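Local coordinates for putative uncharacterized protein (Ustilago maydis, PDB 4GNX), which probably serves as the large subunit of replication protein A, using several OB-fold domains to bind single-stranded DNA, at residues C[152-157]-C[288-293]; C[307-312]-C[318-323]; C[367-372]-C[398-403]. All blocks are in the same frame, centred on the assembly; numbering follows the deposited sequence.

Interaction 1 (C[152-157]-C[288-293]). With nucleotides of chain G.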
loop_
_atom_site.group_PDB
_atom_site.type_symbol
_atom_site.label_atom_id
_atom_site.label_comp_id
_atom_site.label_asym_id
_atom_site.label_seq_id
_atom_site.Cartn_x
_atom_site.Cartn_y
_atom_site.Cartn_z
ATOM N N VAL C 152 -4.834 -2.695 -24.917
ATOM C CA VAL C 152 -4.065 -1.558 -24.391
ATOM C C VAL C 152 -4.519 -1.300 -22.957
ATOM O O VAL C 152 -5.659 -0.882 -22.714
ATOM C CB VAL C 152 -4.261 -0.265 -25.230
ATOM C CG1 VAL C 152 -3.637 0.940 -24.538
ATOM C CG2 VAL C 152 -3.680 -0.427 -26.629
ATOM N N SER C 153 -3.626 -1.573 -22.012
ATOM C CA SER C 153 -3.894 -1.301 -20.614
ATOM C C SER C 153 -3.986 0.198 -20.429
ATOM O O SER C 153 -3.117 0.937 -20.901
ATOM C CB SER C 153 -2.785 -1.870 -19.729
ATOM O OG SER C 153 -1.514 -1.451 -20.184
ATOM N N LYS C 154 -5.053 0.639 -19.765
ATOM C CA LYS C 154 -5.236 2.048 -19.424
ATOM C C LYS C 154 -4.097 2.519 -18.520
ATOM O O LYS C 154 -3.622 3.654 -18.641
ATOM C CB LYS C 154 -6.605 2.276 -18.766
ATOM C CG LYS C 154 -7.703 2.673 -19.746
ATOM C CD LYS C 154 -9.096 2.604 -19.130
ATOM C CE LYS C 154 -10.105 3.371 -19.980
ATOM N NZ LYS C 154 -11.518 3.184 -19.540
ATOM N N ALA C 155 -3.655 1.619 -17.639
ATOM C CA ALA C 155 -2.501 1.848 -16.771
ATOM C C ALA C 155 -1.283 2.350 -17.563
ATOM O O ALA C 155 -0.866 3.496 -17.411
ATOM C CB ALA C 155 -2.167 0.574 -15.993
ATOM N N SER C 156 -0.743 1.492 -18.427
ATOM C CA SER C 156 0.499 1.770 -19.154
ATOM C C SER C 156 0.258 2.673 -20.348
ATOM O O SER C 156 0.764 3.791 -20.388
ATOM C CB SER C 156 1.154 0.461 -19.621
ATOM O OG SER C 156 1.022 -0.557 -18.640
ATOM N N GLN C 157 -0.537 2.168 -21.294
ATOM C CA GLN C 157 -0.802 2.768 -22.616
ATOM C C GLN C 157 0.049 2.104 -23.708
ATOM O O GLN C 157 0.538 2.764 -24.633
ATOM C CB GLN C 157 -0.670 4.302 -22.625
ATOM C CG GLN C 157 -1.728 5.039 -21.811
ATOM C CD GLN C 157 -3.089 5.096 -22.483
ATOM O OE1 GLN C 157 -3.452 4.224 -23.278
ATOM N NE2 GLN C 157 -3.857 6.133 -22.158
ATOM N N LYS C 288 -18.821 1.537 -20.188
ATOM C CA LYS C 288 -18.575 0.528 -19.144
ATOM C C LYS C 288 -17.914 1.087 -17.866
ATOM O O LYS C 288 -16.756 1.546 -17.899
ATOM C CB LYS C 288 -17.755 -0.646 -19.704
ATOM C CG LYS C 288 -18.578 -1.871 -20.089
ATOM C CD LYS C 288 -19.403 -2.352 -18.901
ATOM C CE LYS C 288 -19.909 -3.775 -19.076
ATOM N NZ LYS C 288 -20.559 -4.256 -17.822
ATOM N N PRO C 289 -18.644 1.044 -16.729
ATOM C CA PRO C 289 -18.109 1.585 -15.472
ATOM C C PRO C 289 -16.784 0.966 -15.085
ATOM O O PRO C 289 -16.461 -0.140 -15.517
ATOM C CB PRO C 289 -19.168 1.220 -14.429
ATOM C CG PRO C 289 -20.139 0.324 -15.118
ATOM C CD PRO C 289 -20.038 0.593 -16.583
ATOM N N ASP C 290 -16.020 1.694 -14.281
ATOM C CA ASP C 290 -14.778 1.190 -13.705
ATOM C C ASP C 290 -14.898 1.127 -12.181
ATOM O O ASP C 290 -15.738 1.797 -11.580
ATOM C CB ASP C 290 -13.588 2.077 -14.107
ATOM C CG ASP C 290 -13.198 1.921 -15.574
ATOM O OD1 ASP C 290 -13.364 2.893 -16.346
ATOM O OD2 ASP C 290 -12.718 0.827 -15.951
ATOM N N TYR C 291 -14.052 0.319 -11.561
ATOM C CA TYR C 291 -14.077 0.161 -10.121
ATOM C C TYR C 291 -12.659 0.277 -9.599
ATOM O O TYR C 291 -11.716 -0.141 -10.263
ATOM C CB TYR C 291 -14.692 -1.184 -9.738
ATOM C CG TYR C 291 -16.129 -1.333 -10.185
ATOM C CD1 TYR C 291 -16.441 -1.858 -11.451
ATOM C CD2 TYR C 291 -17.191 -0.941 -9.349
ATOM C CE1 TYR C 291 -17.758 -1.990 -11.865
ATOM C CE2 TYR C 291 -18.515 -1.078 -9.757
ATOM C CZ TYR C 291 -18.792 -1.599 -11.013
ATOM O OH TYR C 291 -20.103 -1.730 -11.427
ATOM N N PHE C 292 -12.509 0.852 -8.410
ATOM C CA PHE C 292 -11.198 1.063 -7.838
ATOM C C PHE C 292 -11.261 1.258 -6.340
ATOM O O PHE C 292 -12.319 1.530 -5.791
ATOM C CB PHE C 292 -10.521 2.268 -8.491
ATOM C CG PHE C 292 -11.272 3.562 -8.319
ATOM C CD1 PHE C 292 -11.045 4.381 -7.202
ATOM C CD2 PHE C 292 -12.195 3.983 -9.278
ATOM C CE1 PHE C 292 -11.727 5.588 -7.054
ATOM C CE2 PHE C 292 -12.884 5.182 -9.131
ATOM C CZ PHE C 292 -12.647 5.991 -8.024
ATOM N N ASN C 293 -10.101 1.102 -5.706
ATOM C CA ASN C 293 -9.873 1.419 -4.299
ATOM C C ASN C 293 -8.885 2.557 -4.169
ATOM O O ASN C 293 -7.902 2.605 -4.887
ATOM C CB ASN C 293 -9.334 0.196 -3.562
ATOM C CG ASN C 293 -10.417 -0.825 -3.268
ATOM O OD1 ASN C 293 -11.564 -0.466 -2.969
ATOM N ND2 ASN C 293 -10.064 -2.112 -3.353
ATOM P P DT G 9 -15.944 -7.176 -18.033
ATOM O OP1 DT G 9 -15.529 -8.604 -17.967
ATOM O OP2 DT G 9 -16.781 -6.702 -19.164
ATOM O "O5'" DT G 9 -16.697 -6.792 -16.680
ATOM C "C5'" DT G 9 -17.871 -7.508 -16.245
ATOM C "C4'" DT G 9 -17.946 -7.513 -14.736
ATOM O "O4'" DT G 9 -16.677 -7.066 -14.197
ATOM C "C3'" DT G 9 -19.012 -6.592 -14.131
ATOM O "O3'" DT G 9 -19.630 -7.206 -12.986
ATOM C "C2'" DT G 9 -18.209 -5.382 -13.683
ATOM C "C1'" DT G 9 -16.916 -6.043 -13.245
ATOM N N1 DT G 9 -15.720 -5.180 -13.182
ATOM C C2 DT G 9 -15.049 -5.127 -11.982
ATOM O O2 DT G 9 -15.405 -5.749 -10.993
ATOM N N3 DT G 9 -13.944 -4.311 -11.978
ATOM C C4 DT G 9 -13.457 -3.560 -13.031
ATOM O O4 DT G 9 -12.451 -2.872 -12.877
ATOM C C5 DT G 9 -14.212 -3.659 -14.260
ATOM C C7 DT G 9 -13.761 -2.880 -15.455
ATOM C C6 DT G 9 -15.292 -4.453 -14.273
ATOM P P DT G 7 -4.440 -3.422 -16.362
ATOM O OP1 DT G 7 -4.785 -2.120 -16.986
ATOM O OP2 DT G 7 -4.507 -3.565 -14.884
ATOM O "O5'" DT G 7 -5.313 -4.572 -17.039
ATOM C "C5'" DT G 7 -5.285 -4.780 -18.467
ATOM C "C4'" DT G 7 -6.300 -5.823 -18.880
ATOM O "O4'" DT G 7 -5.938 -7.114 -18.342
ATOM C "C3'" DT G 7 -7.732 -5.576 -18.414
ATOM O "O3'" DT G 7 -8.613 -6.089 -19.415
ATOM C "C2'" DT G 7 -7.827 -6.391 -17.136
ATOM C "C1'" DT G 7 -6.949 -7.589 -17.461
ATOM N N1 DT G 7 -6.273 -8.237 -16.319
ATOM C C2 DT G 7 -6.331 -9.610 -16.247
ATOM O O2 DT G 7 -6.942 -10.293 -17.049
ATOM N N3 DT G 7 -5.648 -10.156 -15.189
ATOM C C4 DT G 7 -4.915 -9.484 -14.230
ATOM O O4 DT G 7 -4.355 -10.112 -13.337
ATOM C C5 DT G 7 -4.892 -8.046 -14.370
ATOM C C7 DT G 7 -4.136 -7.234 -13.367
ATOM C C6 DT G 7 -5.555 -7.502 -15.400
ATOM P P DT G 10 -21.188 -7.075 -12.587
ATOM O OP1 DT G 10 -21.638 -8.416 -12.124
ATOM O OP2 DT G 10 -21.883 -6.429 -13.731
ATOM O "O5'" DT G 10 -21.277 -6.092 -11.330
ATOM C "C5'" DT G 10 -22.514 -5.907 -10.594
ATOM C "C4'" DT G 10 -22.666 -4.468 -10.148
ATOM O "O4'" DT G 10 -22.585 -3.593 -11.298
ATOM C "C3'" DT G 10 -23.989 -4.115 -9.461
ATOM O "O3'" DT G 10 -23.767 -3.038 -8.540
ATOM C "C2'" DT G 10 -24.826 -3.576 -10.607
ATOM C "C1'" DT G 10 -23.776 -2.824 -11.405
ATOM N N1 DT G 10 -24.081 -2.646 -12.839
ATOM C C2 DT G 10 -24.771 -1.517 -13.219
ATOM O O2 DT G 10 -25.152 -0.670 -12.427
ATOM N N3 DT G 10 -25.005 -1.418 -14.569
ATOM C C4 DT G 10 -24.623 -2.311 -15.552
ATOM O O4 DT G 10 -24.905 -2.087 -16.725
ATOM C C5 DT G 10 -23.898 -3.471 -15.082
ATOM C C7 DT G 10 -23.446 -4.497 -16.074
ATOM C C6 DT G 10 -23.666 -3.578 -13.768
#
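Lys154 and Asp290 reach for each other from opposite directions, across a gap wide enough that their CA atoms stay 11.2 Å apart. The lysine chain is extended beyond CG (chi2 168°), which carries its ammonium group to the aspartate, and NZ ends 3.7 Å from Asp290 OD1, a long salt bridge. Lysine suits this place because its long chain spans the gap, while the short aspartate stays close to its strand. OD1 also accepts a hydrogen bond from the backbone N of Gly284, which helps to fix the carboxylate; OD2 faces the thymine methyl of DT9 of chain G, 3.9 Å from its C7.

Beside this link both segments meet the DNA. CB of Ser153 lies 3.4 Å from OP1 of DT7 of chain G, and a small side chain is consistent with a phosphate lying this near. The Tyr291 ring lies obliquely to the base of DT9 of chain G, with CD1 3.5 Å from N3. Its OH comes within 3.1 Å of the sugar O4' of DT10 of chain G.

Two regions assigned to successive OB domains are thus joined by a thin polar bridge: a loop between strands 135-152 and 159-168, and the start of strand 290-310. Base and backbone contacts from such neighbouring loops and strands are characteristic of OB-fold recognition of single-stranded DNA.

Interaction 2 (C[307-312]-C[318-323]). With ZN (zinc ion), chain I; nucleotides of chain G.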
loop_
_atom_site.group_PDB
_atom_site.type_symbol
_atom_site.label_atom_id
_atom_site.label_comp_id
_atom_site.label_asym_id
_atom_site.label_seq_id
_atom_site.Cartn_x
_atom_site.Cartn_y
_atom_site.Cartn_z
ATOM N N TYR C 307 -28.341 16.294 2.988
ATOM C CA TYR C 307 -29.393 15.309 3.060
ATOM C C TYR C 307 -30.701 15.821 2.476
ATOM O O TYR C 307 -30.931 17.024 2.382
ATOM C CB TYR C 307 -29.587 14.827 4.496
ATOM C CG TYR C 307 -29.801 15.929 5.496
ATOM C CD1 TYR C 307 -31.031 16.594 5.584
ATOM C CD2 TYR C 307 -28.783 16.302 6.367
ATOM C CE1 TYR C 307 -31.240 17.602 6.510
ATOM C CE2 TYR C 307 -28.984 17.304 7.304
ATOM C CZ TYR C 307 -30.212 17.949 7.365
ATOM O OH TYR C 307 -30.420 18.943 8.282
ATOM N N TYR C 308 -31.528 14.879 2.050
ATOM C CA TYR C 308 -32.817 15.181 1.476
ATOM C C TYR C 308 -33.872 14.537 2.346
ATOM O O TYR C 308 -33.568 13.624 3.123
ATOM C CB TYR C 308 -32.917 14.703 0.017
ATOM C CG TYR C 308 -32.962 13.207 -0.178
ATOM C CD1 TYR C 308 -34.163 12.550 -0.488
ATOM C CD2 TYR C 308 -31.800 12.442 -0.058
ATOM C CE1 TYR C 308 -34.200 11.172 -0.657
ATOM C CE2 TYR C 308 -31.826 11.067 -0.228
ATOM C CZ TYR C 308 -33.021 10.441 -0.522
ATOM O OH TYR C 308 -32.998 9.086 -0.678
ATOM N N THR C 309 -35.095 15.052 2.237
ATOM C CA THR C 309 -36.257 14.495 2.930
ATOM C C THR C 309 -36.845 13.352 2.105
ATOM O O THR C 309 -37.271 13.554 0.969
ATOM C CB THR C 309 -37.354 15.557 3.158
ATOM O OG1 THR C 309 -37.814 16.039 1.887
ATOM C CG2 THR C 309 -36.836 16.726 3.977
ATOM N N ALA C 310 -36.878 12.161 2.698
ATOM C CA ALA C 310 -37.242 10.922 1.986
ATOM C C ALA C 310 -38.513 10.221 2.491
ATOM O O ALA C 310 -38.980 10.476 3.606
ATOM C CB ALA C 310 -36.057 9.954 1.984
ATOM N N CYS C 311 -39.045 9.319 1.663
ATOM C CA CYS C 311 -40.333 8.665 1.901
ATOM C C CYS C 311 -40.290 7.700 3.067
ATOM O O CYS C 311 -39.367 6.888 3.169
ATOM C CB CYS C 311 -40.761 7.922 0.641
ATOM S SG CYS C 311 -42.234 6.865 0.746
ATOM N N ALA C 312 -41.307 7.777 3.925
ATOM C CA ALA C 312 -41.388 6.929 5.121
ATOM C C ALA C 312 -41.913 5.504 4.856
ATOM O O ALA C 312 -42.239 4.767 5.793
ATOM C CB ALA C 312 -42.196 7.625 6.208
ATOM N N LYS C 318 -37.376 7.337 -2.324
ATOM C CA LYS C 318 -37.593 8.486 -3.212
ATOM C C LYS C 318 -37.759 9.782 -2.396
ATOM O O LYS C 318 -38.182 9.739 -1.249
ATOM C CB LYS C 318 -38.789 8.216 -4.149
ATOM C CG LYS C 318 -39.331 9.424 -4.917
ATOM C CD LYS C 318 -38.343 10.027 -5.927
ATOM C CE LYS C 318 -38.484 11.551 -6.034
ATOM N NZ LYS C 318 -37.944 12.133 -7.299
ATOM N N LYS C 319 -37.380 10.919 -2.973
ATOM C CA LYS C 319 -37.580 12.223 -2.329
ATOM C C LYS C 319 -39.060 12.597 -2.236
ATOM O O LYS C 319 -39.819 12.409 -3.194
ATOM C CB LYS C 319 -36.825 13.327 -3.082
ATOM C CG LYS C 319 -36.798 14.664 -2.350
ATOM C CD LYS C 319 -36.214 15.787 -3.178
ATOM C CE LYS C 319 -36.391 17.104 -2.450
ATOM N NZ LYS C 319 -35.443 18.125 -2.973
ATOM N N VAL C 320 -39.453 13.125 -1.078
ATOM C CA VAL C 320 -40.816 13.630 -0.844
ATOM C C VAL C 320 -40.866 15.171 -0.831
ATOM O O VAL C 320 -39.838 15.820 -0.681
ATOM C CB VAL C 320 -41.434 13.059 0.466
ATOM C CG1 VAL C 320 -41.618 11.555 0.356
ATOM C CG2 VAL C 320 -40.603 13.418 1.699
ATOM N N ASN C 321 -42.056 15.749 -0.997
ATOM C CA ASN C 321 -42.240 17.199 -0.897
ATOM C C ASN C 321 -43.499 17.556 -0.157
ATOM O O ASN C 321 -44.436 16.759 -0.084
ATOM C CB ASN C 321 -42.268 17.846 -2.269
ATOM C CG ASN C 321 -40.990 17.614 -3.033
ATOM O OD1 ASN C 321 -39.964 18.276 -2.798
ATOM N ND2 ASN C 321 -41.027 16.652 -3.944
ATOM N N LEU C 322 -43.506 18.760 0.400
ATOM C CA LEU C 322 -44.679 19.312 1.051
ATOM C C LEU C 322 -45.840 19.402 0.075
ATOM O O LEU C 322 -45.668 19.924 -1.029
ATOM C CB LEU C 322 -44.366 20.702 1.577
ATOM C CG LEU C 322 -43.540 20.704 2.851
ATOM C CD1 LEU C 322 -43.210 22.140 3.213
ATOM C CD2 LEU C 322 -44.304 20.005 3.967
ATOM N N ASP C 323 -47.006 18.879 0.480
ATOM C CA ASP C 323 -48.241 18.972 -0.310
ATOM C C ASP C 323 -49.046 20.217 0.100
ATOM O O ASP C 323 -48.509 21.110 0.751
ATOM C CB ASP C 323 -49.065 17.683 -0.190
ATOM C CG ASP C 323 -49.549 17.415 1.223
ATOM O OD1 ASP C 323 -49.593 18.355 2.041
ATOM O OD2 ASP C 323 -49.908 16.255 1.513
HETATM ZN ZN ZN I . -42.355 6.197 -1.463
ATOM P P DT G 14 -33.687 11.112 -5.861
ATOM O OP1 DT G 14 -35.139 10.854 -5.660
ATOM O OP2 DT G 14 -33.036 10.740 -7.143
ATOM O "O5'" DT G 14 -33.300 12.614 -5.510
ATOM C "C5'" DT G 14 -33.211 13.038 -4.141
ATOM C "C4'" DT G 14 -32.766 14.479 -4.088
ATOM O "O4'" DT G 14 -31.328 14.513 -3.981
ATOM C "C3'" DT G 14 -33.120 15.288 -5.335
ATOM O "O3'" DT G 14 -33.508 16.629 -5.037
ATOM C "C2'" DT G 14 -31.850 15.263 -6.162
ATOM C "C1'" DT G 14 -30.738 15.081 -5.142
ATOM N N1 DT G 14 -29.685 14.163 -5.613
ATOM C C2 DT G 14 -28.407 14.659 -5.759
ATOM O O2 DT G 14 -28.103 15.810 -5.488
ATOM N N3 DT G 14 -27.490 13.747 -6.228
ATOM C C4 DT G 14 -27.722 12.424 -6.562
ATOM O O4 DT G 14 -26.799 11.725 -6.966
ATOM C C5 DT G 14 -29.088 11.974 -6.392
ATOM C C7 DT G 14 -29.438 10.560 -6.733
ATOM C C6 DT G 14 -29.987 12.855 -5.935
ATOM P P DT G 13 -35.289 4.999 -4.774
ATOM O OP1 DT G 13 -36.025 5.602 -3.641
ATOM O OP2 DT G 13 -36.059 4.513 -5.950
ATOM O "O5'" DT G 13 -34.173 6.029 -5.271
ATOM C "C5'" DT G 13 -34.364 7.460 -5.223
ATOM C "C4'" DT G 13 -33.420 8.095 -4.225
ATOM O "O4'" DT G 13 -32.602 7.091 -3.600
ATOM C "C3'" DT G 13 -32.427 9.095 -4.804
ATOM O "O3'" DT G 13 -32.944 10.412 -4.652
ATOM C "C2'" DT G 13 -31.234 9.008 -3.865
ATOM C "C1'" DT G 13 -31.415 7.698 -3.107
ATOM N N1 DT G 13 -30.315 6.750 -3.311
ATOM C C2 DT G 13 -29.837 6.036 -2.233
ATOM O O2 DT G 13 -30.271 6.169 -1.098
ATOM N N3 DT G 13 -28.822 5.160 -2.533
ATOM C C4 DT G 13 -28.255 4.931 -3.774
ATOM O O4 DT G 13 -27.345 4.113 -3.888
ATOM C C5 DT G 13 -28.808 5.715 -4.860
ATOM C C7 DT G 13 -28.260 5.537 -6.240
ATOM C C6 DT G 13 -29.799 6.569 -4.576
ATOM P P DT G 15 -34.266 17.443 -6.197
ATOM O OP1 DT G 15 -35.456 18.088 -5.583
ATOM O OP2 DT G 15 -34.459 16.561 -7.382
ATOM O "O5'" DT G 15 -33.185 18.566 -6.542
ATOM C "C5'" DT G 15 -32.365 18.490 -7.727
ATOM C "C4'" DT G 15 -30.987 19.056 -7.461
ATOM O "O4'" DT G 15 -30.047 17.968 -7.282
ATOM C "C3'" DT G 15 -30.419 19.908 -8.599
ATOM O "O3'" DT G 15 -29.572 20.955 -8.101
ATOM C "C2'" DT G 15 -29.604 18.903 -9.392
ATOM C "C1'" DT G 15 -29.042 18.022 -8.290
ATOM N N1 DT G 15 -28.732 16.638 -8.707
ATOM C C2 DT G 15 -27.412 16.246 -8.715
ATOM O O2 DT G 15 -26.495 16.983 -8.392
ATOM N N3 DT G 15 -27.204 14.947 -9.112
ATOM C C4 DT G 15 -28.161 14.028 -9.501
ATOM O O4 DT G 15 -27.821 12.897 -9.837
ATOM C C5 DT G 15 -29.525 14.510 -9.472
ATOM C C7 DT G 15 -30.632 13.587 -9.876
ATOM C C6 DT G 15 -29.739 15.774 -9.084
#
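Ala310 and Lys319 face each other as a non-hydrogen-bonded antiparallel pair, their CA atoms 4.5 Å apart, and form the single bridge between the two segments. A backbone bond flanks the pair at each end. Val320 N donates to Thr309 O at 3.0 Å and nearly straight (169°), whereas Cys311 N meets Lys318 O at 3.1 Å and is more bent (142°). Thr309 OG1 adds a weak bond to Val320 O.

Tyr308 and Lys319 cross at a slant, the aromatic CD1 against the lysine CB. One ring face carries the sugar of DT14 of chain G, whose C5' is 3.8 Å from CD1, while the Lys318 carbonyl carbon lies near the ring plane at the edge. The tyrosine OH is held by Asn317 O, which probably helps to set the ring beside the DNA. Lys319 starts with CG anti to its backbone N (chi1 -171°) and runs on extended, so that NZ donates hydrogen bonds to OP1 of DT15 at 2.6 Å and O3' of DT14 at 3.2 Å, both of chain G; a long cationic chain suits the sugar-phosphate backbone.

The CG1 methyl of the beta-branched Val320 packs 3.7 Å from Cys311 CB, an apolar filler next to the metal site. Cys311 SG binds the zinc ion at 2.3 Å, with Cys316, Cys330 and Cys333 completing the four-cysteine site.

Strand 341-352 pairs with the other edge of 307-312, through Arg343 and Glu341. Trp328 and Cys330 of strand 328-330 cover Val320, and helix 374-381 meets Tyr307 through Ala374 and Leu377.

Interaction 3 (C[367-372]-C[398-403])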
loop_
_atom_site.group_PDB
_atom_site.type_symbol
_atom_site.label_atom_id
_atom_site.label_comp_id
_atom_site.label_asym_id
_atom_site.label_seq_id
_atom_site.Cartn_x
_atom_site.Cartn_y
_atom_site.Cartn_z
ATOM N N THR C 367 -23.114 7.669 6.803
ATOM C CA THR C 367 -23.388 7.648 8.242
ATOM C C THR C 367 -22.128 7.446 9.071
ATOM O O THR C 367 -21.917 8.146 10.059
ATOM C CB THR C 367 -24.456 6.607 8.635
ATOM O OG1 THR C 367 -25.705 6.960 8.037
ATOM C CG2 THR C 367 -24.644 6.573 10.138
ATOM N N GLN C 368 -21.294 6.498 8.668
ATOM C CA GLN C 368 -20.024 6.291 9.348
ATOM C C GLN C 368 -19.052 7.423 9.067
ATOM O O GLN C 368 -18.166 7.706 9.867
ATOM C CB GLN C 368 -19.399 4.955 8.965
ATOM C CG GLN C 368 -19.265 4.749 7.468
ATOM C CD GLN C 368 -18.187 3.745 7.109
ATOM O OE1 GLN C 368 -17.104 3.719 7.721
ATOM N NE2 GLN C 368 -18.469 2.910 6.103
ATOM N N LEU C 369 -19.211 8.083 7.935
ATOM C CA LEU C 369 -18.351 9.207 7.664
ATOM C C LEU C 369 -18.641 10.389 8.581
ATOM O O LEU C 369 -17.804 11.264 8.738
ATOM C CB LEU C 369 -18.414 9.601 6.193
ATOM C CG LEU C 369 -17.159 9.156 5.432
ATOM C CD1 LEU C 369 -17.019 7.639 5.327
ATOM C CD2 LEU C 369 -17.125 9.764 4.049
ATOM N N ILE C 370 -19.814 10.389 9.208
ATOM C CA ILE C 370 -20.230 11.488 10.085
ATOM C C ILE C 370 -20.503 10.995 11.514
ATOM O O ILE C 370 -20.498 11.777 12.464
ATOM C CB ILE C 370 -21.439 12.245 9.479
ATOM C CG1 ILE C 370 -21.023 12.878 8.147
ATOM C CG2 ILE C 370 -21.962 13.329 10.420
ATOM C CD1 ILE C 370 -22.148 13.033 7.160
ATOM N N GLY C 371 -20.705 9.688 11.661
ATOM C CA GLY C 371 -20.865 9.057 12.973
ATOM C C GLY C 371 -22.260 9.310 13.485
ATOM O O GLY C 371 -22.480 9.391 14.694
ATOM N N MET C 372 -23.203 9.425 12.551
ATOM C CA MET C 372 -24.537 9.907 12.850
ATOM C C MET C 372 -25.453 9.659 11.667
ATOM O O MET C 372 -25.047 9.835 10.524
ATOM C CB MET C 372 -24.444 11.396 13.062
ATOM C CG MET C 372 -25.365 11.932 14.108
ATOM S SD MET C 372 -25.144 13.707 14.213
ATOM C CE MET C 372 -23.426 13.790 14.728
ATOM N N ARG C 398 -9.850 12.692 8.400
ATOM C CA ARG C 398 -9.921 11.262 8.710
ATOM C C ARG C 398 -9.663 10.463 7.460
ATOM O O ARG C 398 -10.055 10.883 6.367
ATOM C CB ARG C 398 -11.284 10.879 9.269
ATOM C CG ARG C 398 -11.637 11.547 10.565
ATOM C CD ARG C 398 -12.181 10.503 11.521
ATOM N NE ARG C 398 -12.974 11.143 12.556
ATOM C CZ ARG C 398 -12.582 11.289 13.805
ATOM N NH1 ARG C 398 -11.404 10.811 14.188
ATOM N NH2 ARG C 398 -13.378 11.896 14.674
ATOM N N MET C 399 -9.033 9.303 7.627
ATOM C CA MET C 399 -8.500 8.527 6.508
ATOM C C MET C 399 -9.245 7.215 6.245
ATOM O O MET C 399 -9.516 6.435 7.171
ATOM C CB MET C 399 -7.028 8.240 6.768
ATOM C CG MET C 399 -6.220 7.997 5.512
ATOM S SD MET C 399 -4.441 7.982 5.808
ATOM C CE MET C 399 -4.244 9.469 6.816
ATOM N N TYR C 400 -9.555 6.956 4.976
ATOM C CA TYR C 400 -10.349 5.767 4.631
ATOM C C TYR C 400 -9.841 5.019 3.433
ATOM O O TYR C 400 -9.272 5.617 2.525
ATOM C CB TYR C 400 -11.816 6.140 4.338
ATOM C CG TYR C 400 -12.530 6.753 5.499
ATOM C CD1 TYR C 400 -12.451 8.113 5.751
ATOM C CD2 TYR C 400 -13.256 5.969 6.353
ATOM C CE1 TYR C 400 -13.086 8.674 6.830
ATOM C CE2 TYR C 400 -13.904 6.514 7.437
ATOM C CZ TYR C 400 -13.817 7.865 7.669
ATOM O OH TYR C 400 -14.481 8.388 8.752
ATOM N N MET C 401 -10.071 3.711 3.425
ATOM C CA MET C 401 -10.064 2.965 2.185
ATOM C C MET C 401 -11.425 3.143 1.553
ATOM O O MET C 401 -12.442 2.861 2.178
ATOM C CB MET C 401 -9.773 1.490 2.407
ATOM C CG MET C 401 -8.305 1.102 2.214
ATOM S SD MET C 401 -7.599 1.490 0.587
ATOM C CE MET C 401 -8.951 1.001 -0.488
ATOM N N PHE C 402 -11.444 3.636 0.324
ATOM C CA PHE C 402 -12.692 3.859 -0.387
ATOM C C PHE C 402 -12.835 2.908 -1.560
ATOM O O PHE C 402 -11.968 2.817 -2.422
ATOM C CB PHE C 402 -12.744 5.288 -0.938
ATOM C CG PHE C 402 -12.877 6.349 0.100
ATOM C CD1 PHE C 402 -11.818 7.206 0.360
ATOM C CD2 PHE C 402 -14.071 6.522 0.788
ATOM C CE1 PHE C 402 -11.928 8.204 1.311
ATOM C CE2 PHE C 402 -14.196 7.517 1.739
ATOM C CZ PHE C 402 -13.123 8.365 2.000
ATOM N N ASN C 403 -13.950 2.213 -1.600
ATOM C CA ASN C 403 -14.256 1.368 -2.727
ATOM C C ASN C 403 -15.257 2.096 -3.606
ATOM O O ASN C 403 -16.338 2.482 -3.157
ATOM C CB ASN C 403 -14.815 0.028 -2.251
ATOM C CG ASN C 403 -14.879 -0.987 -3.363
ATOM O OD1 ASN C 403 -14.020 -0.991 -4.242
ATOM N ND2 ASN C 403 -15.903 -1.842 -3.349
#
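Leu369 on Tyr400 is an apolar helix-on-strand contact, in which helix 363-370 lies against strand 398-411 of the five-stranded antiparallel sheet. The leucine comes over one face of the phenol ring: CD1 is 4.1 Å from the ring centroid and 17° off the normal, a CH-pi contact. Its second methyl turns to another ring, CD2 lying 4.4 Å from Phe402 CE2, at the edge and near the plane. A forked side chain is well suited to serving two aromatics at once.

Tyr400 CB rests over a face of the Phe402 ring, offset toward its rim. Tyr400 CG stands beside the backbone N (chi1 -62°), which points the ring at the helix. Gln368 brings OE1 obliquely to within 4.3 Å of Tyr400 CE2, while its NE2 is hydrogen-bonded to Ala424 O on strand 414-426.

Leu346 and Ala424 also touch Leu369, and Ile421 joins Ala424 against Phe402, making this an interior contact. A helix between the third and fourth strands, packed against the barrel's core, is characteristic of the OB fold.

How the interactions relate
Along the chain the three contacts come in series. Interactions 1 and 2 draw on opposite ends of strand 290-310, and their centres lie about 37 Å apart. Interaction 3 packs helix 363-370 on its sheet neighbour, strand 398-411; its centre is about 25 Å from that of interaction 1, which it touches where Asn293 packs on Met401, and about 24 Å from that of interaction 2, which it does not touch. Interaction 1 joins two regions assigned to different OB domains, whereas interactions 2 and 3 fall within the C-terminal one. The shared sheet thus connects a domain junction, a helix-packed interior and a zinc-bearing end, with DNA of chain G contacted at the first and last.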